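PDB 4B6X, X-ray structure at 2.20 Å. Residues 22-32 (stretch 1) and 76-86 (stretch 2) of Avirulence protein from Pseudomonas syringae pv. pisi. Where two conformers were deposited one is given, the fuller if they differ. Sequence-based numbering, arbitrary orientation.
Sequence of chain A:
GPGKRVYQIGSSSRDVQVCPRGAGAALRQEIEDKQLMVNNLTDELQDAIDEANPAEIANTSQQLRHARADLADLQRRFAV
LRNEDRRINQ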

# COMPACT_ATOMS: atom_id res chain seq x y z
N GLY A 22 -0.96 5.27 -21.61
CA GLY A 22 0.17 5.22 -20.62
C GLY A 22 0.54 3.81 -20.16
O GLY A 22 -0.28 2.90 -20.17
N ALA A 23 1.80 3.64 -19.77
CA ALA A 23 2.28 2.37 -19.25
C ALA A 23 1.70 2.06 -17.85
O ALA A 23 1.22 2.93 -17.10
CB ALA A 23 3.84 2.37 -19.20
N GLY A 24 1.70 0.78 -17.52
CA GLY A 24 1.43 0.35 -16.17
C GLY A 24 0.05 0.63 -15.62
O GLY A 24 -0.08 0.81 -14.42
N ALA A 25 -0.97 0.60 -16.47
CA ALA A 25 -2.33 0.90 -16.03
C ALA A 25 -2.79 -0.01 -14.85
O ALA A 25 -3.24 0.51 -13.82
CB ALA A 25 -3.34 0.82 -17.21
N ALA A 26 -2.66 -1.33 -14.99
CA ALA A 26 -3.16 -2.27 -13.96
C ALA A 26 -2.37 -2.09 -12.66
O ALA A 26 -2.94 -2.11 -11.57
CB ALA A 26 -3.12 -3.73 -14.44
N LEU A 27 -1.06 -1.91 -12.80
CA LEU A 27 -0.19 -1.66 -11.64
C LEU A 27 -0.52 -0.37 -10.87
O LEU A 27 -0.49 -0.34 -9.61
CB LEU A 27 1.27 -1.66 -12.09
CG LEU A 27 2.36 -1.55 -11.04
CD1 LEU A 27 2.20 -2.60 -9.89
CD2 LEU A 27 3.79 -1.69 -11.74
N ARG A 28 -0.81 0.69 -11.62
CA ARG A 28 -1.22 1.97 -11.02
C ARG A 28 -2.49 1.78 -10.19
O ARG A 28 -2.58 2.28 -9.07
CB ARG A 28 -1.46 3.07 -12.06
CG ARG A 28 -1.72 4.50 -11.44
CD ARG A 28 -2.53 5.48 -12.35
NE ARG A 28 -2.30 5.30 -13.80
CZ ARG A 28 -1.40 5.96 -14.56
NH1 ARG A 28 -0.61 6.91 -14.04
NH2 ARG A 28 -1.30 5.65 -15.86
N GLN A 29 -3.44 1.05 -10.76
CA GLN A 29 -4.70 0.78 -10.10
C GLN A 29 -4.47 -0.10 -8.85
O GLN A 29 -5.09 0.14 -7.82
CB GLN A 29 -5.69 0.17 -11.11
CG GLN A 29 -7.07 -0.13 -10.57
CD GLN A 29 -7.80 1.11 -10.03
OE1 GLN A 29 -8.14 2.00 -10.80
NE2 GLN A 29 -8.03 1.16 -8.71
N GLU A 30 -3.54 -1.06 -8.93
CA GLU A 30 -3.19 -1.89 -7.76
C GLU A 30 -2.61 -1.07 -6.62
O GLU A 30 -2.88 -1.32 -5.43
CB GLU A 30 -2.21 -3.00 -8.13
CG GLU A 30 -2.29 -4.15 -7.10
CD GLU A 30 -1.21 -5.23 -7.18
OE1 GLU A 30 -0.50 -5.38 -8.20
OE2 GLU A 30 -1.11 -5.96 -6.15
N ILE A 31 -1.78 -0.11 -6.99
CA ILE A 31 -1.20 0.79 -6.03
C ILE A 31 -2.31 1.55 -5.30
O ILE A 31 -2.29 1.62 -4.08
CB ILE A 31 -0.25 1.76 -6.69
CG1 ILE A 31 1.00 0.99 -7.10
CG2 ILE A 31 0.05 2.96 -5.74
CD1 ILE A 31 1.99 1.80 -8.00
N GLU A 32 -3.27 2.11 -6.02
CA GLU A 32 -4.37 2.80 -5.34
C GLU A 32 -5.24 1.84 -4.46
O GLU A 32 -5.67 2.21 -3.36
CB GLU A 32 -5.26 3.52 -6.34
CG GLU A 32 -4.61 4.73 -7.09
CD GLU A 32 -4.14 5.86 -6.15
OE1 GLU A 32 -2.98 5.76 -5.62
OE2 GLU A 32 -4.96 6.80 -5.91
N ARG A 76 7.82 1.18 -6.35
CA ARG A 76 9.12 1.09 -7.03
C ARG A 76 8.99 0.57 -8.45
O ARG A 76 9.61 1.11 -9.36
CB ARG A 76 10.14 0.24 -6.25
CG ARG A 76 10.80 1.06 -5.14
CD ARG A 76 11.91 0.32 -4.41
NE ARG A 76 11.40 -0.66 -3.46
CZ ARG A 76 11.09 -0.42 -2.18
NH1 ARG A 76 11.23 0.80 -1.64
NH2 ARG A 76 10.61 -1.41 -1.43
N ARG A 77 8.20 -0.50 -8.63
CA ARG A 77 8.01 -1.11 -9.94
C ARG A 77 7.34 -0.20 -10.93
O ARG A 77 7.66 -0.23 -12.13
CB ARG A 77 7.22 -2.42 -9.85
CG ARG A 77 8.02 -3.57 -9.28
CD ARG A 77 7.10 -4.69 -8.77
NE ARG A 77 6.14 -5.16 -9.78
CZ ARG A 77 5.11 -5.99 -9.51
NH1 ARG A 77 4.91 -6.43 -8.28
NH2 ARG A 77 4.28 -6.36 -10.48
N PHE A 78 6.41 0.62 -10.41
CA PHE A 78 5.67 1.53 -11.24
C PHE A 78 6.51 2.74 -11.65
O PHE A 78 6.40 3.25 -12.77
CB PHE A 78 4.44 2.01 -10.52
CG PHE A 78 3.63 2.97 -11.33
CD1 PHE A 78 2.98 2.52 -12.48
CD2 PHE A 78 3.56 4.31 -10.98
CE1 PHE A 78 2.23 3.42 -13.27
CE2 PHE A 78 2.80 5.20 -11.74
CZ PHE A 78 2.14 4.76 -12.90
N ALA A 79 7.33 3.21 -10.73
CA ALA A 79 8.23 4.32 -11.04
C ALA A 79 9.19 3.92 -12.16
O ALA A 79 9.46 4.72 -13.03
CB ALA A 79 9.00 4.79 -9.78
N VAL A 80 9.70 2.69 -12.15
CA VAL A 80 10.59 2.25 -13.23
C VAL A 80 9.85 2.33 -14.56
O VAL A 80 10.33 2.91 -15.55
CB VAL A 80 11.11 0.81 -13.04
CG1 VAL A 80 11.78 0.34 -14.34
CG2 VAL A 80 12.13 0.80 -11.90
N LEU A 81 8.67 1.78 -14.55
CA LEU A 81 7.85 1.71 -15.73
C LEU A 81 7.47 3.09 -16.27
O LEU A 81 7.54 3.35 -17.47
CB LEU A 81 6.65 0.89 -15.34
CG LEU A 81 5.71 0.31 -16.33
CD1 LEU A 81 5.06 -1.00 -15.70
CD2 LEU A 81 4.75 1.46 -16.59
N ARG A 82 7.12 3.99 -15.37
CA ARG A 82 6.73 5.34 -15.78
C ARG A 82 7.94 6.12 -16.29
O ARG A 82 7.84 6.80 -17.26
CB ARG A 82 6.09 6.05 -14.60
CG ARG A 82 5.75 7.49 -14.76
CD ARG A 82 5.45 8.02 -13.35
NE ARG A 82 4.87 9.35 -13.30
CZ ARG A 82 4.32 9.89 -12.20
NH1 ARG A 82 4.27 9.18 -11.06
NH2 ARG A 82 3.82 11.13 -12.23
N ASN A 83 9.10 6.00 -15.64
CA ASN A 83 10.30 6.67 -16.14
C ASN A 83 10.70 6.15 -17.53
O ASN A 83 11.09 6.92 -18.39
CB ASN A 83 11.45 6.56 -15.15
CG ASN A 83 11.28 7.48 -13.97
OD1 ASN A 83 10.55 8.48 -14.03
ND2 ASN A 83 11.97 7.18 -12.88
N GLU A 84 10.59 4.84 -17.76
CA GLU A 84 10.93 4.26 -19.06
C GLU A 84 9.94 4.68 -20.15
O GLU A 84 10.33 5.06 -21.23
CB GLU A 84 11.08 2.72 -18.97
CG GLU A 84 12.33 2.36 -18.22
CD GLU A 84 12.64 0.85 -18.11
OE1 GLU A 84 11.73 0.01 -18.32
OE2 GLU A 84 13.84 0.52 -17.81
N ASP A 85 8.65 4.64 -19.84
CA ASP A 85 7.60 5.16 -20.71
C ASP A 85 7.84 6.61 -21.12
O ASP A 85 7.69 6.94 -22.32
CB ASP A 85 6.26 5.03 -20.00
CG ASP A 85 5.06 5.25 -20.91
OD1 ASP A 85 4.96 4.67 -22.02
OD2 ASP A 85 4.19 6.03 -20.50
N ARG A 86 8.24 7.47 -20.17
CA ARG A 86 8.53 8.87 -20.49
C ARG A 86 9.72 9.02 -21.45
O ARG A 86 9.69 9.82 -22.39
CB ARG A 86 8.77 9.67 -19.20
CG ARG A 86 7.48 10.01 -18.45
CD ARG A 86 7.67 11.09 -17.41
NE ARG A 86 7.79 10.56 -16.05
CZ ARG A 86 8.91 10.59 -15.33
NH1 ARG A 86 10.02 11.09 -15.84
NH2 ARG A 86 8.92 10.10 -14.09
O HOH W 1 1.39 -7.23 -8.97

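The contact is tightest not between the two helices but where the short segment leading into the first one crosses the second. Gly-24, at the N-cap position of helix 25-32, has a positive phi of 65°, a conformation that by itself favours glycine, and its backbone lies directly against Leu-81, with Gly-24 N 3.3 Å from Leu-81 CD2. A CB at this position would point toward the second helix and fall 2.7 Å from Leu-81 CD2, a clash, and 3.1 Å from Phe-78 CE1, so the absence of a side chain lets the chain pass this close. Just before it, Ala-23 directs its small methyl group toward the second helix, and its amide donates a weak but nearly straight hydrogen bond to Asp-85 (Ala-23 N to Asp-85 OD2, 3.5 Å, 166°).

Beyond this turn the helices run roughly antiparallel, at 145°, with their axes no closer than 10.0 Å, and larger side chains fill the gap. Phe-78 gives up the most surface, 109 Å² of the 470 Å² buried in total. With chi1 at t, its CB packs against Ile-31 (Ile-31 CD1 to Phe-78 CB, 3.5 Å), while its ring reaches back toward the start of the first helix. Leu-27 CD2 lies at the ring edge, 3.9 Å from Phe-78 CB, and also meets Leu-81 CD1 at 4.2 Å; this one methyl group of Leu-27 thus touches residues on successive turns of the second helix.

Arginines cover the periphery. The tip of the phenylalanine ring lies over one face of the Arg-28 guanidinium (Arg-28 NH1 to Phe-78 CZ, 3.7 Å), and Leu-27 CD1 lies over a face of the Arg-77 guanidinium, so both charged groups shield apolar atoms while remaining at the exposed margin. A water extends the link, its O donating to Glu-30 OE1 at 2.8 Å and weakly accepting from Arg-77 NH2 at 3.4 Å.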